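Local coordinates for flavin prenyltransferase PAD1, mitochondrial (Aspergillus niger, PDB 6QLG), which probably attaches a dimethylallyl group to the N5 and C6 atoms of FMN, without a metal, to make the prenylated flavin cofactor of a ferulic acid decarboxylase, at residues L55-L60 with Y84-H89; I61-L66 with R207-F212; A131-G136 with R144-M149. All blocks are in the same frame, centred on the assembly; numbering follows the deposited sequence.

Interaction 1. Residues L55-L60 with Y84-H89; sequences LGIKVL and YETDYH
The contact between helical residues 55-60 and residues 84-89, where helix 76-85 ends and the chain turns, rests on I57, which lies against the ring of Y88 and the methyl of T86. The aromatic part is a CH-pi interaction: I57 CG2 sits over one face of the Y88 ring, 4.0 Å from its centroid and 21° off the ring normal, displaced toward the hydroxyl-bearing end, with Y88 CZ the nearest ring atom at 3.8 Å. The other branch of the isoleucine reaches the base of the same ring, where I57 CD1 is 3.9 Å from Y88 CG, so the two methyls span the ring lengthwise. A looser apolar touch joins I57 CD1 to T86 CG2 at 4.1 Å.

The polar bonds stay on the turn's own side. T86 OG1 accepts from Y88 N at 2.9 Å, an ST turn, and is also hydrogen-bonded to I82 O in the preceding helix. With chi1 at 83°, CG2 is anti to the carbonyl carbon and points at I57, while OG1 turns to Y88 N.

Helix 53-65 meets the turn linking helix 76-85 to helix 90-95; V93 of the latter touches both I57 and Y88, and helix 197-210 packs on L55, K58 and V59.

Interaction 2. Residues I61-L66 with R207-F212; sequences IALRRL and RMLDLF. With DMA (dimethylallyl diphosphate), chain N.
L209 is the bump of this contact, its isobutyl end reaching into a shallow hollow formed by A62 and L63 near the end of helix 53-65 and L66 just past it. One methyl does most of the filling: L209 CD1 lies 3.8 Å from A62 CB and 3.9 Å from L63 CD2, while L66 CD1, at 4.2 Å, closes the hollow more loosely. The second methyl, L209 CD2, also meets L63 CD2, so L63 CD2 touches both methyls of L209. L209 CG is turned away from its own carbonyl carbon (chi1 -59°), and the extended chain carries the fork across to the facing helix.

Both helices belong to the Rossmann-like flavoprotein fold, whose parallel sheet supplies the floor: L63 rests on I43 and V45 of strand 42-47, and M208 on I121 of strand 119-125.

R207 works on a separate front, at the diphosphate of dimethylallyl diphosphate. Bent at chi2 and chi3, its chain brings R207 NE to 2.8 Å from DMA O3B in a nearly straight bond (168°), and R207 NH2 to 3.2 Å from DMA O3A, which lies in the guanidinium plane at its edge. D210 OD2 forms a salt bridge to R207 NH1, its hydrogen bond weak, while D210 OD1 pairs with R221; E152 of a neighbouring subunit pairs with R207 NH2, and Y191 and residues of that subunit complete the diphosphate site.

Interaction 3. Residues A131-G136 with R144-M149; sequences AAIHSG and RTADVM. With FMN (flavin mononucleotide), chain T.
I133 and A146 form the apolar half of this buried contact, and in the polar half two waters join D147 to carbonyls of residues 131-136. The segments belong to successive helices, 127-135 and 141-151, joined by a short connection within the Rossmann-like flavoprotein fold and leading on to strand 155-160. I133 CD1 meets A146 CB at 3.7 Å; with CG1 anti to the carbonyl carbon (chi1 -62°), both CG1 and CD1 of I133 reach the A146 methyl. Beneath them, L158 and L156 of strand 155-160 touch I133 and A146 respectively.

Close by, the first helix gives way at G136, whose positive phi suits glycine. Its CA stands near the D147 carboxylate without a direct bond; instead one water donates to G136 O and to D147 OD1. A second water links the same OD1 at 2.6 Å to I133 O at 2.8 Å. Carbonyls of the helix end are thus tied through water to one carboxylate oxygen.

The other oxygen, OD2, has different partners: it accepts from H169 of a neighbouring subunit and forms a salt bridge to R144 NH1 at 3.2 Å. D147 is therefore a second-shell residue for R144, consistent with a part in orienting its guanidinium at the flavin. That group is sandwiched, with V148 CG2 3.7 Å above the centre of one face and the isoalloxazine on the opposite face. E162 of the same neighbouring subunit pairs with R144 NH2, and that subunit supplies several hydrogen bonds to the FMN, among them from S75, S126 and K128. The flavin approaches off centre, toward the rim of the guanidinium, where R144 NH2 lies 3.3 Å from FMN N1.

Overall arrangement
Interactions 1 and 2 share helix 53-65, using consecutive parts of it, and their centres lie 15 Å apart; they touch through V59 with M208 and through Y88 with I61. Along the chain their segments alternate, whereas interaction 3 falls wholly between the two segments of interaction 2. It sits on the opposite side of the chain's centre, 24 Å from interaction 1 and 22 Å from interaction 2, without touching either. The parallel sheet lies between these groups of helices. R207 in interaction 2 and R144 in interaction 3 both reach ligands bound with residues of neighbouring subunits, so each site is built from more than one subunit.

Interaction 1. Residues L55-L60 with Y84-H89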
loop_
_atom_site.group_PDB
_atom_site.type_symbol
_atom_site.label_atom_id
_atom_site.label_comp_id
_atom_site.label_asym_id
_atom_site.label_seq_id
_atom_site.Cartn_x
_atom_site.Cartn_y
_atom_site.Cartn_z
ATOM N N LEU B 55 2.522 6.205 -37.486
ATOM C CA LEU B 55 3.223 5.153 -36.755
ATOM C C LEU B 55 2.575 3.795 -36.992
ATOM O O LEU B 55 3.270 2.799 -37.233
ATOM C CB LEU B 55 3.257 5.477 -35.260
ATOM C CG LEU B 55 3.985 6.751 -34.824
ATOM C CD1 LEU B 55 3.819 6.976 -33.328
ATOM C CD2 LEU B 55 5.456 6.685 -35.196
ATOM N N GLY B 56 1.243 3.733 -36.936
ATOM C CA GLY B 56 0.564 2.470 -37.173
ATOM C C GLY B 56 0.632 2.034 -38.625
ATOM O O GLY B 56 0.762 0.841 -38.920
ATOM N N ILE B 57 0.544 2.991 -39.552
ATOM C CA ILE B 57 0.649 2.661 -40.971
ATOM C C ILE B 57 2.011 2.049 -41.275
ATOM O O ILE B 57 2.112 1.038 -41.983
ATOM C CB ILE B 57 0.380 3.910 -41.832
ATOM C CG1 ILE B 57 -1.099 4.299 -41.762
ATOM C CG2 ILE B 57 0.796 3.669 -43.275
ATOM C CD1 ILE B 57 -1.372 5.734 -42.163
ATOM N N LYS B 58 3.078 2.636 -40.730
ATOM C CA LYS B 58 4.414 2.119 -41.005
ATOM C C LYS B 58 4.666 0.791 -40.304
ATOM O O LYS B 58 5.486 -0.007 -40.774
ATOM C CB LYS B 58 5.467 3.151 -40.606
ATOM C CG LYS B 58 5.455 4.390 -41.485
ATOM C CD LYS B 58 6.835 5.007 -41.591
ATOM C CE LYS B 58 7.069 5.594 -42.972
ATOM N NZ LYS B 58 8.319 5.061 -43.582
ATOM N N VAL B 59 3.980 0.530 -39.189
ATOM C CA VAL B 59 4.089 -0.781 -38.557
ATOM C C VAL B 59 3.487 -1.853 -39.459
ATOM O O VAL B 59 4.063 -2.934 -39.634
ATOM C CB VAL B 59 3.429 -0.767 -37.166
ATOM C CG1 VAL B 59 3.123 -2.183 -36.705
ATOM C CG2 VAL B 59 4.332 -0.065 -36.154
ATOM N N LEU B 60 2.323 -1.570 -40.052
ATOM C CA LEU B 60 1.696 -2.529 -40.956
ATOM C C LEU B 60 2.585 -2.815 -42.162
ATOM O O LEU B 60 2.703 -3.966 -42.598
ATOM C CB LEU B 60 0.331 -2.009 -41.409
ATOM C CG LEU B 60 -0.815 -2.065 -40.399
ATOM C CD1 LEU B 60 -2.000 -1.249 -40.893
ATOM C CD2 LEU B 60 -1.226 -3.501 -40.133
ATOM N N TYR B 84 -7.051 12.954 -41.278
ATOM C CA TYR B 84 -6.618 14.328 -41.042
ATOM C C TYR B 84 -5.104 14.478 -41.121
ATOM O O TYR B 84 -4.607 15.495 -41.614
ATOM C CB TYR B 84 -7.120 14.806 -39.681
ATOM C CG TYR B 84 -6.819 16.261 -39.407
ATOM C CD1 TYR B 84 -7.575 17.268 -39.994
ATOM C CD2 TYR B 84 -5.777 16.629 -38.566
ATOM C CE1 TYR B 84 -7.308 18.599 -39.746
ATOM C CE2 TYR B 84 -5.498 17.959 -38.315
ATOM C CZ TYR B 84 -6.267 18.940 -38.907
ATOM O OH TYR B 84 -5.998 20.266 -38.659
ATOM N N GLU B 85 -4.359 13.485 -40.636
ATOM C CA GLU B 85 -2.918 13.613 -40.472
ATOM C C GLU B 85 -2.117 13.059 -41.635
ATOM O O GLU B 85 -0.940 13.406 -41.775
ATOM C CB GLU B 85 -2.463 12.894 -39.199
ATOM C CG GLU B 85 -2.951 13.531 -37.934
ATOM C CD GLU B 85 -2.329 12.914 -36.709
ATOM O OE1 GLU B 85 -1.666 11.860 -36.831
ATOM O OE2 GLU B 85 -2.514 13.485 -35.621
ATOM N N THR B 86 -2.707 12.190 -42.447
ATOM C CA THR B 86 -1.989 11.486 -43.494
ATOM C C THR B 86 -2.701 11.682 -44.823
ATOM O O THR B 86 -3.819 12.200 -44.889
ATOM C CB THR B 86 -1.871 9.986 -43.180
ATOM O OG1 THR B 86 -3.070 9.318 -43.592
ATOM C CG2 THR B 86 -1.665 9.760 -41.685
ATOM N N ASP B 87 -2.031 11.263 -45.891
ATOM C CA ASP B 87 -2.643 11.192 -47.210
ATOM C C ASP B 87 -3.355 9.870 -47.442
ATOM O O ASP B 87 -3.891 9.649 -48.533
ATOM C CB ASP B 87 -1.585 11.416 -48.294
ATOM C CG ASP B 87 -0.915 12.769 -48.176
ATOM O OD1 ASP B 87 -1.639 13.784 -48.104
ATOM O OD2 ASP B 87 0.333 12.815 -48.145
ATOM N N TYR B 88 -3.368 8.992 -46.444
ATOM C CA TYR B 88 -4.070 7.726 -46.547
ATOM C C TYR B 88 -5.545 7.901 -46.211
ATOM O O TYR B 88 -5.924 8.742 -45.389
ATOM C CB TYR B 88 -3.464 6.688 -45.599
ATOM C CG TYR B 88 -2.099 6.171 -45.997
ATOM C CD1 TYR B 88 -0.970 6.970 -45.883
ATOM C CD2 TYR B 88 -1.941 4.874 -46.466
ATOM C CE1 TYR B 88 0.280 6.496 -46.239
ATOM C CE2 TYR B 88 -0.696 4.391 -46.824
ATOM C CZ TYR B 88 0.411 5.206 -46.708
ATOM O OH TYR B 88 1.652 4.729 -47.062
ATOM N N HIS B 89 -6.359 7.118 -46.854
ATOM C CA HIS B 89 -7.730 6.870 -46.455
ATOM C C HIS B 89 -7.801 5.546 -45.705
ATOM O O HIS B 89 -6.997 4.646 -45.965
ATOM C CB HIS B 89 -8.653 6.828 -47.679
ATOM C CG HIS B 89 -10.112 6.808 -47.340
ATOM N ND1 HIS B 89 -10.817 5.638 -47.151
ATOM C CD2 HIS B 89 -10.997 7.815 -47.145
ATOM C CE1 HIS B 89 -12.074 5.925 -46.862
ATOM N NE2 HIS B 89 -12.209 7.239 -46.851
#

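Interaction 2. Residues I61-L66 with R207-F212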
loop_
_atom_site.group_PDB
_atom_site.type_symbol
_atom_site.label_atom_id
_atom_site.label_comp_id
_atom_site.label_asym_id
_atom_site.label_seq_id
_atom_site.Cartn_x
_atom_site.Cartn_y
_atom_site.Cartn_z
ATOM N N ILE B 61 3.220 -1.778 -42.710
ATOM C CA ILE B 61 4.103 -1.963 -43.858
ATOM C C ILE B 61 5.327 -2.780 -43.466
ATOM O O ILE B 61 5.752 -3.680 -44.202
ATOM C CB ILE B 61 4.498 -0.595 -44.447
ATOM C CG1 ILE B 61 3.273 0.103 -45.043
ATOM C CG2 ILE B 61 5.594 -0.750 -45.495
ATOM C CD1 ILE B 61 3.498 1.567 -45.356
ATOM N N ALA B 62 5.905 -2.493 -42.296
ATOM C CA ALA B 62 7.106 -3.200 -41.866
ATOM C C ALA B 62 6.814 -4.667 -41.568
ATOM O O ALA B 62 7.634 -5.541 -41.873
ATOM C CB ALA B 62 7.709 -2.513 -40.641
ATOM N N LEU B 63 5.657 -4.956 -40.969
ATOM C CA LEU B 63 5.321 -6.341 -40.655
ATOM C C LEU B 63 5.020 -7.138 -41.919
ATOM O O LEU B 63 5.354 -8.326 -42.004
ATOM C CB LEU B 63 4.133 -6.394 -39.694
ATOM C CG LEU B 63 4.383 -5.969 -38.245
ATOM C CD1 LEU B 63 3.069 -5.915 -37.481
ATOM C CD2 LEU B 63 5.364 -6.911 -37.567
ATOM N N ARG B 64 4.373 -6.508 -42.903
ATOM C CA ARG B 64 4.166 -7.168 -44.189
ATOM C C ARG B 64 5.501 -7.533 -44.827
ATOM O O ARG B 64 5.675 -8.642 -45.345
ATOM C CB ARG B 64 3.351 -6.263 -45.114
ATOM C CG ARG B 64 3.369 -6.677 -46.579
ATOM C CD ARG B 64 2.066 -6.309 -47.266
ATOM N NE ARG B 64 0.944 -7.068 -46.723
ATOM C CZ ARG B 64 -0.327 -6.863 -47.050
ATOM N NH1 ARG B 64 -1.280 -7.607 -46.503
ATOM N NH2 ARG B 64 -0.649 -5.915 -47.922
ATOM N N ARG B 65 6.463 -6.607 -44.779
ATOM C CA ARG B 65 7.803 -6.878 -45.289
ATOM C C ARG B 65 8.441 -8.077 -44.597
ATOM O O ARG B 65 9.240 -8.794 -45.210
ATOM C CB ARG B 65 8.677 -5.636 -45.109
ATOM C CG ARG B 65 9.748 -5.437 -46.163
ATOM C CD ARG B 65 10.026 -3.951 -46.364
ATOM N NE ARG B 65 8.957 -3.294 -47.113
ATOM C CZ ARG B 65 8.858 -1.979 -47.285
ATOM N NH1 ARG B 65 9.760 -1.166 -46.753
ATOM N NH2 ARG B 65 7.850 -1.476 -47.987
ATOM N N LEU B 66 8.099 -8.314 -43.331
ATOM C CA LEU B 66 8.681 -9.391 -42.542
ATOM C C LEU B 66 7.867 -10.680 -42.597
ATOM O O LEU B 66 8.119 -11.587 -41.797
ATOM C CB LEU B 66 8.844 -8.945 -41.086
ATOM C CG LEU B 66 9.947 -7.916 -40.830
ATOM C CD1 LEU B 66 9.649 -7.096 -39.585
ATOM C CD2 LEU B 66 11.299 -8.603 -40.714
ATOM N N ARG B 207 12.276 -0.114 -33.375
ATOM C CA ARG B 207 12.450 -0.405 -31.958
ATOM C C ARG B 207 11.196 -1.024 -31.356
ATOM O O ARG B 207 11.293 -1.854 -30.445
ATOM C CB ARG B 207 12.840 0.868 -31.205
ATOM C CG ARG B 207 14.171 1.460 -31.648
ATOM C CD ARG B 207 15.350 0.633 -31.149
ATOM N NE ARG B 207 15.614 0.876 -29.733
ATOM C CZ ARG B 207 15.281 0.040 -28.756
ATOM N NH1 ARG B 207 14.672 -1.105 -29.036
ATOM N NH2 ARG B 207 15.555 0.348 -27.494
ATOM N N MET B 208 10.014 -0.634 -31.845
ATOM C CA MET B 208 8.779 -1.293 -31.429
ATOM C C MET B 208 8.823 -2.780 -31.742
ATOM O O MET B 208 8.526 -3.621 -30.885
ATOM C CB MET B 208 7.576 -0.660 -32.129
ATOM C CG MET B 208 7.231 0.747 -31.710
ATOM S SD MET B 208 5.976 1.418 -32.822
ATOM C CE MET B 208 6.269 3.173 -32.614
ATOM N N LEU B 209 9.184 -3.123 -32.981
ATOM C CA LEU B 209 9.133 -4.512 -33.418
ATOM C C LEU B 209 10.255 -5.350 -32.820
ATOM O O LEU B 209 10.174 -6.583 -32.860
ATOM C CB LEU B 209 9.166 -4.575 -34.945
ATOM C CG LEU B 209 8.021 -3.825 -35.633
ATOM C CD1 LEU B 209 8.028 -4.063 -37.135
ATOM C CD2 LEU B 209 6.672 -4.212 -35.035
ATOM N N ASP B 210 11.294 -4.712 -32.269
ATOM C CA ASP B 210 12.284 -5.448 -31.488
ATOM C C ASP B 210 11.635 -6.193 -30.330
ATOM O O ASP B 210 12.092 -7.278 -29.953
ATOM C CB ASP B 210 13.356 -4.496 -30.949
ATOM C CG ASP B 210 14.379 -4.108 -31.997
ATOM O OD1 ASP B 210 14.487 -4.815 -33.020
ATOM O OD2 ASP B 210 15.082 -3.096 -31.790
ATOM N N LEU B 211 10.573 -5.627 -29.753
ATOM C CA LEU B 211 9.893 -6.257 -28.629
ATOM C C LEU B 211 9.155 -7.528 -29.024
ATOM O O LEU B 211 8.772 -8.302 -28.140
ATOM C CB LEU B 211 8.929 -5.259 -27.988
ATOM C CG LEU B 211 9.642 -4.071 -27.337
ATOM C CD1 LEU B 211 8.698 -2.895 -27.149
ATOM C CD2 LEU B 211 10.262 -4.490 -26.011
ATOM N N PHE B 212 8.944 -7.761 -30.320
ATOM C CA PHE B 212 8.427 -9.026 -30.822
ATOM C C PHE B 212 9.525 -9.884 -31.436
ATOM O O PHE B 212 9.223 -10.825 -32.179
ATOM C CB PHE B 212 7.317 -8.781 -31.845
ATOM C CG PHE B 212 6.155 -7.998 -31.306
ATOM C CD1 PHE B 212 5.120 -8.636 -30.642
ATOM C CD2 PHE B 212 6.098 -6.622 -31.462
ATOM C CE1 PHE B 212 4.049 -7.917 -30.144
ATOM C CE2 PHE B 212 5.030 -5.896 -30.965
ATOM C CZ PHE B 212 4.004 -6.545 -30.305
HETATM C C1 DMA N . 19.897 5.031 -26.745
HETATM O O1 DMA N . 19.306 3.767 -26.871
HETATM C C2 DMA N . 21.206 4.915 -25.967
HETATM C C3 DMA N . 22.339 5.310 -26.509
HETATM C C4 DMA N . 23.639 5.183 -25.723
HETATM C C5 DMA N . 22.359 5.892 -27.921
HETATM P PA DMA N . 18.013 3.408 -25.911
HETATM O O1A DMA N . 17.813 4.520 -24.905
HETATM O O2A DMA N . 18.256 2.106 -25.190
HETATM O O3A DMA N . 16.658 3.257 -26.834
HETATM P PB DMA N . 16.437 4.057 -28.256
HETATM O O1B DMA N . 17.110 5.404 -28.180
HETATM O O2B DMA N . 14.960 4.264 -28.498
HETATM O O3B DMA N . 17.038 3.243 -29.377
#

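Interaction 3. Residues A131-G136 with R144-M149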
loop_
_atom_site.group_PDB
_atom_site.type_symbol
_atom_site.label_atom_id
_atom_site.label_comp_id
_atom_site.label_asym_id
_atom_site.label_seq_id
_atom_site.Cartn_x
_atom_site.Cartn_y
_atom_site.Cartn_z
ATOM N N ALA B 131 -6.537 3.398 -20.699
ATOM C CA ALA B 131 -7.359 3.290 -19.498
ATOM C C ALA B 131 -8.338 2.128 -19.593
ATOM O O ALA B 131 -8.606 1.453 -18.591
ATOM C CB ALA B 131 -8.109 4.595 -19.262
ATOM N N ALA B 132 -8.902 1.894 -20.781
ATOM C CA ALA B 132 -9.773 0.738 -20.969
ATOM C C ALA B 132 -9.036 -0.558 -20.656
ATOM O O ALA B 132 -9.581 -1.448 -19.993
ATOM C CB ALA B 132 -10.318 0.715 -22.400
ATOM N N ILE B 133 -7.788 -0.673 -21.113
ATOM C CA ILE B 133 -7.014 -1.885 -20.867
ATOM C C ILE B 133 -6.633 -1.990 -19.396
ATOM O O ILE B 133 -6.724 -3.066 -18.792
ATOM C CB ILE B 133 -5.778 -1.915 -21.785
ATOM C CG1 ILE B 133 -6.212 -1.945 -23.252
ATOM C CG2 ILE B 133 -4.901 -3.116 -21.465
ATOM C CD1 ILE B 133 -5.091 -1.651 -24.228
ATOM N N HIS B 134 -6.203 -0.878 -18.794
ATOM C CA HIS B 134 -5.840 -0.892 -17.380
ATOM C C HIS B 134 -7.041 -1.226 -16.502
ATOM O O HIS B 134 -6.948 -2.054 -15.589
ATOM C CB HIS B 134 -5.242 0.456 -16.974
ATOM C CG HIS B 134 -5.133 0.642 -15.492
ATOM N ND1 HIS B 134 -6.152 1.173 -14.730
ATOM C CD2 HIS B 134 -4.129 0.358 -14.629
ATOM C CE1 HIS B 134 -5.780 1.210 -13.463
ATOM N NE2 HIS B 134 -4.556 0.722 -13.375
ATOM N N SER B 135 -8.183 -0.582 -16.759
ATOM C CA SER B 135 -9.357 -0.810 -15.925
ATOM C C SER B 135 -9.955 -2.191 -16.157
ATOM O O SER B 135 -10.555 -2.767 -15.241
ATOM C CB SER B 135 -10.414 0.262 -16.191
ATOM O OG SER B 135 -10.904 0.168 -17.520
ATOM N N GLY B 136 -9.795 -2.737 -17.359
ATOM C CA GLY B 136 -10.457 -3.962 -17.744
ATOM C C GLY B 136 -11.776 -3.770 -18.462
ATOM O O GLY B 136 -12.410 -4.764 -18.837
ATOM N N ARG B 144 -10.761 -5.562 -25.755
ATOM C CA ARG B 144 -10.993 -6.969 -25.439
ATOM C C ARG B 144 -9.826 -7.838 -25.886
ATOM O O ARG B 144 -9.379 -8.717 -25.140
ATOM C CB ARG B 144 -12.294 -7.452 -26.078
ATOM C CG ARG B 144 -12.567 -8.947 -25.907
ATOM C CD ARG B 144 -12.621 -9.358 -24.438
ATOM N NE ARG B 144 -12.871 -10.788 -24.277
ATOM C CZ ARG B 144 -12.710 -11.456 -23.137
ATOM N NH1 ARG B 144 -12.292 -10.829 -22.046
ATOM N NH2 ARG B 144 -12.964 -12.757 -23.087
ATOM N N THR B 145 -9.318 -7.611 -27.099
ATOM C CA THR B 145 -8.197 -8.412 -27.581
ATOM C C THR B 145 -6.956 -8.189 -26.725
ATOM O O THR B 145 -6.232 -9.140 -26.409
ATOM C CB THR B 145 -7.914 -8.097 -29.050
ATOM O OG1 THR B 145 -9.112 -8.281 -29.815
ATOM C CG2 THR B 145 -6.838 -9.025 -29.594
ATOM N N ALA B 146 -6.699 -6.939 -26.328
ATOM C CA ALA B 146 -5.596 -6.674 -25.408
ATOM C C ALA B 146 -5.821 -7.362 -24.068
ATOM O O ALA B 146 -4.893 -7.950 -23.499
ATOM C CB ALA B 146 -5.423 -5.169 -25.211
ATOM N N ASP B 147 -7.050 -7.292 -23.547
ATOM C CA ASP B 147 -7.390 -8.004 -22.319
ATOM C C ASP B 147 -7.103 -9.494 -22.455
ATOM O O ASP B 147 -6.623 -10.136 -21.512
ATOM C CB ASP B 147 -8.863 -7.762 -21.978
ATOM C CG ASP B 147 -9.228 -8.209 -20.574
ATOM O OD1 ASP B 147 -8.770 -7.569 -19.603
ATOM O OD2 ASP B 147 -9.986 -9.194 -20.443
ATOM N N VAL B 148 -7.373 -10.057 -23.635
ATOM C CA VAL B 148 -7.112 -11.471 -23.876
ATOM C C VAL B 148 -5.613 -11.740 -23.966
ATOM O O VAL B 148 -5.117 -12.738 -23.429
ATOM C CB VAL B 148 -7.854 -11.931 -25.143
ATOM C CG1 VAL B 148 -7.367 -13.299 -25.580
ATOM C CG2 VAL B 148 -9.354 -11.950 -24.893
ATOM N N MET B 149 -4.867 -10.861 -24.645
ATOM C CA MET B 149 -3.415 -11.018 -24.714
ATOM C C MET B 149 -2.797 -11.065 -23.320
ATOM O O MET B 149 -1.897 -11.873 -23.058
ATOM C CB MET B 149 -2.792 -9.881 -25.527
ATOM C CG MET B 149 -3.234 -9.809 -26.981
ATOM S SD MET B 149 -2.555 -11.127 -28.009
ATOM C CE MET B 149 -3.519 -10.904 -29.506
HETATM N N1 FMN T . -16.055 -12.099 -22.210
HETATM C C2 FMN T . -15.698 -12.574 -20.965
HETATM O O2 FMN T . -15.167 -11.815 -20.158
HETATM N N3 FMN T . -15.938 -13.894 -20.634
HETATM C C4 FMN T . -16.538 -14.744 -21.548
HETATM O O4 FMN T . -16.759 -15.927 -21.264
HETATM C C4A FMN T . -16.899 -14.264 -22.801
HETATM N N5 FMN T . -17.498 -15.114 -23.703
HETATM C C5A FMN T . -17.861 -14.645 -24.949
HETATM C C6 FMN T . -18.467 -15.502 -25.866
HETATM C C7 FMN T . -18.829 -15.022 -27.118
HETATM C C7M FMN T . -19.481 -15.934 -28.110
HETATM C C8 FMN T . -18.589 -13.693 -27.457
HETATM C C8M FMN T . -18.988 -13.192 -28.816
HETATM C C9 FMN T . -17.983 -12.841 -26.541
HETATM C C9A FMN T . -17.619 -13.313 -25.287
HETATM N N10 FMN T . -17.019 -12.460 -24.373
HETATM C C10 FMN T . -16.655 -12.937 -23.130
HETATM C "C1'" FMN T . -16.738 -11.025 -24.717
HETATM C "C2'" FMN T . -17.812 -10.083 -24.192
HETATM O "O2'" FMN T . -19.033 -10.371 -24.833
HETATM C "C3'" FMN T . -17.416 -8.644 -24.495
HETATM O "O3'" FMN T . -16.384 -8.222 -23.629
HETATM C "C4'" FMN T . -18.600 -7.699 -24.333
HETATM O "O4'" FMN T . -18.162 -6.373 -24.527
HETATM C "C5'" FMN T . -19.216 -7.773 -22.938
HETATM O "O5'" FMN T . -20.285 -6.850 -22.889
HETATM P P FMN T . -21.431 -6.909 -21.757
HETATM O O1P FMN T . -22.098 -5.554 -21.657
HETATM O O2P FMN T . -22.439 -7.963 -22.150
HETATM O O3P FMN T . -20.810 -7.249 -20.419
HETATM O O HOH W 1 -7.799 -5.188 -20.218
HETATM O O HOH W 2 -11.135 -7.124 -17.943
#